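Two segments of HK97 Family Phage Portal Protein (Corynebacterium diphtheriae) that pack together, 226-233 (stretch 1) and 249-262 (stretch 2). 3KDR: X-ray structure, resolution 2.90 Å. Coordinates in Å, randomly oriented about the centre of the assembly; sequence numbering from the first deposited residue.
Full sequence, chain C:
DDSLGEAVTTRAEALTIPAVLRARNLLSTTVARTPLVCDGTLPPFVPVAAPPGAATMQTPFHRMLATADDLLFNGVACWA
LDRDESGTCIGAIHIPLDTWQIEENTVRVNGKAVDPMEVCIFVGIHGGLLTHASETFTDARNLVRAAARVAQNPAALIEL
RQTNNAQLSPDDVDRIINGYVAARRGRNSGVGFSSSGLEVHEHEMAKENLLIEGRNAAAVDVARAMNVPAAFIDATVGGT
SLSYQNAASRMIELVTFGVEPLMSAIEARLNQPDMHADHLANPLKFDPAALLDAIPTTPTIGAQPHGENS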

HETATM    1  N   MSE C 226     -31.723  -3.573  11.576  1.00 12.56           N
HETATM    2  CA  MSE C 226     -32.634  -4.345  10.801  1.00 14.44           C
HETATM    3  C   MSE C 226     -32.162  -5.764  10.653  1.00 14.32           C
HETATM    4  O   MSE C 226     -32.753  -6.545   9.912  1.00 14.61           O
HETATM    5  CB  MSE C 226     -32.802  -3.707   9.445  1.00 15.85           C
HETATM    6  CG  MSE C 226     -33.081  -2.258   9.569  1.00 20.43           C
HETATM    7 SE   MSE C 226     -34.422  -1.606   8.365  1.00 32.54          SE
HETATM    8  CE  MSE C 226     -35.640  -3.153   8.440  1.00 28.57           C
ATOM      9  N   ASN C 227     -31.098  -6.109  11.363  1.00 14.29           N
ATOM     10  CA  ASN C 227     -30.659  -7.475  11.433  1.00 13.83           C
ATOM     11  C   ASN C 227     -30.221  -7.967  10.074  1.00 14.49           C
ATOM     12  O   ASN C 227     -30.513  -9.103   9.717  1.00 15.39           O
ATOM     13  CB  ASN C 227     -31.788  -8.359  11.954  1.00 13.43           C
ATOM     14  CG  ASN C 227     -31.302  -9.435  12.845  1.00 12.34           C
ATOM     15  OD1 ASN C 227     -30.383  -9.209  13.623  1.00 11.40           O
ATOM     16  ND2 ASN C 227     -31.955 -10.603  12.802  1.00  9.85           N
ATOM     17  N   VAL C 228     -29.511  -7.131   9.323  1.00 14.51           N
ATOM     18  CA  VAL C 228     -28.971  -7.538   8.054  1.00 14.58           C
ATOM     19  C   VAL C 228     -27.519  -7.164   8.081  1.00 14.45           C
ATOM     20  O   VAL C 228     -27.156  -6.274   8.793  1.00 15.93           O
ATOM     21  CB  VAL C 228     -29.694  -6.845   6.902  1.00 15.13           C
ATOM     22  CG1 VAL C 228     -29.004  -7.170   5.628  1.00 18.13           C
ATOM     23  CG2 VAL C 228     -31.111  -7.357   6.781  1.00 12.11           C
ATOM     24  N   PRO C 229     -26.659  -7.875   7.353  1.00 14.27           N
ATOM     25  CA  PRO C 229     -25.278  -7.454   7.335  1.00 13.52           C
ATOM     26  C   PRO C 229     -25.112  -6.279   6.465  1.00 12.99           C
ATOM     27  O   PRO C 229     -25.768  -6.191   5.464  1.00 12.98           O
ATOM     28  CB  PRO C 229     -24.580  -8.644   6.698  1.00 13.48           C
ATOM     29  CG  PRO C 229     -25.359  -9.748   7.062  1.00 13.77           C
ATOM     30  CD  PRO C 229     -26.764  -9.258   6.880  1.00 14.80           C
ATOM     31  N   ALA C 230     -24.201  -5.403   6.819  1.00 13.31           N
ATOM     32  CA  ALA C 230     -23.997  -4.172   6.080  1.00 14.19           C
ATOM     33  C   ALA C 230     -23.579  -4.385   4.610  1.00 15.10           C
ATOM     34  O   ALA C 230     -24.005  -3.662   3.728  1.00 14.94           O
ATOM     35  CB  ALA C 230     -23.008  -3.353   6.780  1.00 13.83           C
ATOM     36  N   ALA C 231     -22.763  -5.386   4.335  1.00 16.60           N
ATOM     37  CA  ALA C 231     -22.387  -5.672   2.935  1.00 17.46           C
ATOM     38  C   ALA C 231     -23.614  -6.031   2.106  1.00 17.80           C
ATOM     39  O   ALA C 231     -23.612  -5.852   0.888  1.00 17.50           O
ATOM     40  CB  ALA C 231     -21.371  -6.802   2.842  1.00 17.99           C
ATOM     41  N   PHE C 232     -24.642  -6.544   2.767  1.00 17.53           N
ATOM     42  CA  PHE C 232     -25.903  -6.774   2.105  1.00 17.97           C
ATOM     43  C   PHE C 232     -26.593  -5.516   1.647  1.00 16.78           C
ATOM     44  O   PHE C 232     -27.245  -5.552   0.632  1.00 17.15           O
ATOM     45  CB  PHE C 232     -26.838  -7.624   2.963  1.00 18.84           C
ATOM     46  CG  PHE C 232     -26.574  -9.059   2.810  1.00 21.72           C
ATOM     47  CD1 PHE C 232     -25.324  -9.593   3.166  1.00 26.12           C
ATOM     48  CD2 PHE C 232     -27.467  -9.862   2.178  1.00 22.64           C
ATOM     49  CE1 PHE C 232     -25.019 -10.942   2.962  1.00 23.93           C
ATOM     50  CE2 PHE C 232     -27.165 -11.205   1.975  1.00 23.36           C
ATOM     51  CZ  PHE C 232     -25.949 -11.735   2.381  1.00 23.60           C
ATOM     52  N   ILE C 233     -26.440  -4.404   2.345  1.00 15.67           N
ATOM     53  CA  ILE C 233     -26.936  -3.133   1.806  1.00 15.24           C
ATOM     54  C   ILE C 233     -25.817  -2.251   1.239  1.00 14.87           C
ATOM     55  O   ILE C 233     -25.988  -1.061   1.064  1.00 14.34           O
ATOM     56  CB  ILE C 233     -27.777  -2.313   2.831  1.00 15.21           C
ATOM     57  CG1 ILE C 233     -26.967  -1.969   4.081  1.00 15.58           C
ATOM     58  CG2 ILE C 233     -28.998  -3.044   3.213  1.00 13.62           C
ATOM     59  CD1 ILE C 233     -27.634  -0.961   4.913  1.00 14.27           C
ATOM     60  N   SER C 249     -25.218 -18.854  -1.539  1.00  2.00           N
ATOM     61  CA  SER C 249     -24.616 -18.492  -0.275  1.00  2.00           C
ATOM     62  C   SER C 249     -25.104 -17.206   0.288  1.00  2.00           C
ATOM     63  O   SER C 249     -25.260 -17.106   1.487  1.00  2.00           O
ATOM     64  CB  SER C 249     -23.143 -18.345  -0.475  1.00  2.00           C
ATOM     65  OG  SER C 249     -22.803 -19.197  -1.538  1.00  5.92           O
ATOM     66  N   ARG C 250     -25.307 -16.207  -0.559  1.00  2.00           N
ATOM     67  CA  ARG C 250     -25.849 -14.984  -0.069  1.00  2.05           C
ATOM     68  C   ARG C 250     -27.241 -15.213   0.471  1.00  2.00           C
ATOM     69  O   ARG C 250     -27.588 -14.686   1.515  1.00  2.00           O
ATOM     70  CB  ARG C 250     -25.889 -13.919  -1.151  1.00  3.29           C
ATOM     71  CG  ARG C 250     -24.547 -13.647  -1.806  1.00  6.72           C
ATOM     72  CD  ARG C 250     -24.262 -12.169  -2.070  1.00  9.92           C
ATOM     73  NE  ARG C 250     -25.474 -11.412  -2.408  1.00 13.89           N
ATOM     74  CZ  ARG C 250     -25.685 -10.111  -2.129  1.00 14.50           C
ATOM     75  NH1 ARG C 250     -26.835  -9.542  -2.469  1.00 13.60           N
ATOM     76  NH2 ARG C 250     -24.776  -9.376  -1.494  1.00 14.09           N
HETATM   77  N   MSE C 251     -28.036 -15.999  -0.230  1.00  2.00           N
HETATM   78  CA  MSE C 251     -29.378 -16.275   0.233  1.00  2.00           C
HETATM   79  C   MSE C 251     -29.353 -17.065   1.567  1.00  2.00           C
HETATM   80  O   MSE C 251     -30.144 -16.769   2.467  1.00  2.00           O
HETATM   81  CB  MSE C 251     -30.207 -16.972  -0.864  1.00  2.00           C
HETATM   82  CG  MSE C 251     -31.687 -17.149  -0.593  1.00  2.00           C
HETATM   83 SE   MSE C 251     -32.600 -15.558  -0.067  0.70  8.04          SE
HETATM   84  CE  MSE C 251     -33.154 -14.938  -1.794  1.00  6.91           C
ATOM     85  N   ILE C 252     -28.450 -18.023   1.720  1.00  2.00           N
ATOM     86  CA  ILE C 252     -28.427 -18.783   2.947  1.00  2.00           C
ATOM     87  C   ILE C 252     -28.077 -17.872   4.122  1.00  2.33           C
ATOM     88  O   ILE C 252     -28.679 -17.917   5.208  1.00  2.45           O
ATOM     89  CB  ILE C 252     -27.453 -19.954   2.854  1.00  2.00           C
ATOM     90  CG1 ILE C 252     -28.045 -21.051   1.966  1.00  2.00           C
ATOM     91  CG2 ILE C 252     -27.169 -20.517   4.190  1.00  2.00           C
ATOM     92  CD1 ILE C 252     -27.023 -21.850   1.164  1.00  2.00           C
ATOM     93  N   GLU C 253     -27.105 -17.026   3.903  1.00  3.82           N
ATOM     94  CA  GLU C 253     -26.683 -16.108   4.907  1.00  4.91           C
ATOM     95  C   GLU C 253     -27.822 -15.204   5.305  1.00  5.09           C
ATOM     96  O   GLU C 253     -28.038 -14.912   6.483  1.00  5.20           O
ATOM     97  CB  GLU C 253     -25.607 -15.274   4.278  1.00  6.35           C
ATOM     98  CG  GLU C 253     -25.159 -14.158   5.087  1.00 12.34           C
ATOM     99  CD  GLU C 253     -24.437 -14.626   6.349  1.00 22.07           C
ATOM    100  OE1 GLU C 253     -23.673 -15.657   6.259  1.00 25.07           O
ATOM    101  OE2 GLU C 253     -24.617 -13.915   7.410  1.00 27.43           O
ATOM    102  N   LEU C 254     -28.541 -14.697   4.315  1.00  5.20           N
ATOM    103  CA  LEU C 254     -29.604 -13.744   4.607  1.00  5.00           C
ATOM    104  C   LEU C 254     -30.691 -14.439   5.420  1.00  5.50           C
ATOM    105  O   LEU C 254     -31.149 -13.973   6.442  1.00  5.23           O
ATOM    106  CB  LEU C 254     -30.177 -13.209   3.314  1.00  4.40           C
ATOM    107  CG  LEU C 254     -31.263 -12.161   3.488  1.00  3.16           C
ATOM    108  CD1 LEU C 254     -30.779 -10.992   4.219  1.00  2.00           C
ATOM    109  CD2 LEU C 254     -31.745 -11.748   2.151  1.00  3.84           C
ATOM    110  N   VAL C 255     -31.100 -15.586   4.930  1.00  6.16           N
ATOM    111  CA  VAL C 255     -32.072 -16.402   5.619  1.00  6.44           C
ATOM    112  C   VAL C 255     -31.594 -16.787   6.996  1.00  7.77           C
ATOM    113  O   VAL C 255     -32.353 -16.643   7.963  1.00  8.27           O
ATOM    114  CB  VAL C 255     -32.331 -17.701   4.844  1.00  6.53           C
ATOM    115  CG1 VAL C 255     -33.186 -18.612   5.626  1.00  4.92           C
ATOM    116  CG2 VAL C 255     -32.969 -17.390   3.464  1.00  4.65           C
ATOM    117  N   THR C 256     -30.359 -17.291   7.110  1.00  8.23           N
ATOM    118  CA  THR C 256     -29.938 -17.827   8.398  1.00  8.59           C
ATOM    119  C   THR C 256     -29.956 -16.791   9.504  1.00  8.97           C
ATOM    120  O   THR C 256     -30.514 -17.026  10.543  1.00  9.15           O
ATOM    121  CB  THR C 256     -28.586 -18.430   8.335  1.00  8.47           C
ATOM    122  OG1 THR C 256     -28.591 -19.422   7.318  1.00  8.92           O
ATOM    123  CG2 THR C 256     -28.222 -19.041   9.674  1.00  7.68           C
ATOM    124  N   PHE C 257     -29.359 -15.644   9.283  1.00  9.62           N
ATOM    125  CA  PHE C 257     -29.326 -14.670  10.321  1.00 10.23           C
ATOM    126  C   PHE C 257     -30.369 -13.566  10.169  1.00 11.17           C
ATOM    127  O   PHE C 257     -30.853 -13.062  11.144  1.00 13.26           O
ATOM    128  CB  PHE C 257     -27.950 -14.101  10.412  1.00  9.95           C
ATOM    129  CG  PHE C 257     -26.930 -15.128  10.577  1.00  9.61           C
ATOM    130  CD1 PHE C 257     -26.620 -15.637  11.837  1.00 10.78           C
ATOM    131  CD2 PHE C 257     -26.283 -15.619   9.498  1.00 10.59           C
ATOM    132  CE1 PHE C 257     -25.660 -16.599  12.025  1.00  8.22           C
ATOM    133  CE2 PHE C 257     -25.314 -16.607   9.664  1.00 12.16           C
ATOM    134  CZ  PHE C 257     -25.017 -17.101  10.953  1.00 10.25           C
ATOM    135  N   GLY C 258     -30.754 -13.187   8.979  1.00 11.35           N
ATOM    136  CA  GLY C 258     -31.723 -12.114   8.862  1.00 11.30           C
ATOM    137  C   GLY C 258     -33.183 -12.463   8.994  1.00 11.39           C
ATOM    138  O   GLY C 258     -33.925 -11.802   9.693  1.00 12.53           O
ATOM    139  N   VAL C 259     -33.610 -13.497   8.309  1.00 11.28           N
ATOM    140  CA  VAL C 259     -35.026 -13.750   8.096  1.00 10.70           C
ATOM    141  C   VAL C 259     -35.576 -14.816   9.021  1.00 10.31           C
ATOM    142  O   VAL C 259     -36.743 -14.797   9.337  1.00  9.72           O
ATOM    143  CB  VAL C 259     -35.246 -14.197   6.622  1.00 10.45           C
ATOM    144  CG1 VAL C 259     -36.665 -14.336   6.301  1.00 11.57           C
ATOM    145  CG2 VAL C 259     -34.642 -13.221   5.724  1.00  9.25           C
ATOM    146  N   GLU C 260     -34.759 -15.775   9.418  1.00 10.51           N
ATOM    147  CA  GLU C 260     -35.287 -16.890  10.205  1.00 11.43           C
ATOM    148  C   GLU C 260     -35.876 -16.456  11.531  1.00 11.28           C
ATOM    149  O   GLU C 260     -36.771 -17.105  12.037  1.00 11.99           O
ATOM    150  CB  GLU C 260     -34.270 -18.008  10.429  1.00 11.40           C
ATOM    151  CG  GLU C 260     -34.178 -18.970   9.260  1.00 14.45           C
ATOM    152  CD  GLU C 260     -35.141 -20.203   9.310  1.00 17.61           C
ATOM    153  OE1 GLU C 260     -36.129 -20.189  10.104  1.00 19.59           O
ATOM    154  OE2 GLU C 260     -34.903 -21.178   8.512  1.00 16.87           O
ATOM    155  N   PRO C 261     -35.352 -15.388  12.128  1.00 10.86           N
ATOM    156  CA  PRO C 261     -36.036 -15.002  13.336  1.00 10.52           C
ATOM    157  C   PRO C 261     -37.468 -14.562  13.084  1.00 10.49           C
ATOM    158  O   PRO C 261     -38.347 -14.892  13.839  1.00  9.53           O
ATOM    159  CB  PRO C 261     -35.166 -13.875  13.871  1.00 10.37           C
ATOM    160  CG  PRO C 261     -34.010 -13.785  12.940  1.00 10.58           C
ATOM    161  CD  PRO C 261     -33.943 -14.992  12.181  1.00 10.55           C
ATOM    162  N   LEU C 262     -37.707 -13.824  12.024  1.00 10.99           N
ATOM    163  CA  LEU C 262     -39.067 -13.432  11.729  1.00 11.25           C
ATOM    164  C   LEU C 262     -39.866 -14.609  11.284  1.00 10.70           C
ATOM    165  O   LEU C 262     -41.005 -14.707  11.554  1.00 10.09           O
ATOM    166  CB  LEU C 262     -39.105 -12.423  10.601  1.00 11.77           C
ATOM    167  CG  LEU C 262     -38.552 -11.078  10.998  1.00 13.49           C
ATOM    168  CD1 LEU C 262     -38.102 -10.328   9.726  1.00 13.89           C
ATOM    169  CD2 LEU C 262     -39.631 -10.372  11.783  1.00 13.53           C
TER

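Stretch 1 is an irregular segment that runs as loop through N227, V228 and P229 and then closes into a short 3-10 turn at 230-232, held by a weak hydrogen bond from F232 N to P229 O. Stretch 2 lies within a longer helix that widens into a pi-type turn at 254-259, where L254 O accepts hydrogen bonds from both G258 N (2.7 Å) and V259 N (3.1 Å). P261 has no amide hydrogen to donate, and the helix is kinked there.

The shortest CA-CA distance across the stretches, 5.4 Å, is between V228 CA and G258 CA. Glycine leaves its CA accessible, and G258 CA makes a CA-H...O contact with N227 O at 3.4 Å. Within this turn there is no room for a CB: an ideal CB on G258 would clash with L254 O, at 2.8 Å.

No hydrogen bond crosses the interface, which buries 427 Å² in total and relies largely on packing. F232 contributes most, its CB directed toward the helix and its ring lodged among R250, E253 and L254. F232 CZ lies 3.5 Å from R250 O, which meets the ring edge, and 3.7 Å from E253 CG, while F232 CE2 is 3.9 Å from L254 CB. The length of the arginine side chain lets the R250 guanidinium lie over one face of the buried ring in a cation-pi interaction, with R250 CZ 4.8 Å from the F232 ring centroid and 19° off the normal. P229 packs against E253, with P229 CG 4.2 Å from E253 OE2.

At the other end, the CA-to-CB bond of N227 points toward the helix. N227 ND2 lies 3.2 Å from F257 O, but at an angle too poor for a hydrogen bond, and 3.8 Å from P261 CG; N227 OD1 is satisfied elsewhere in the structure. Between these ends, V228 CG1 makes a looser apolar contact with L254 CD1 (4.4 Å).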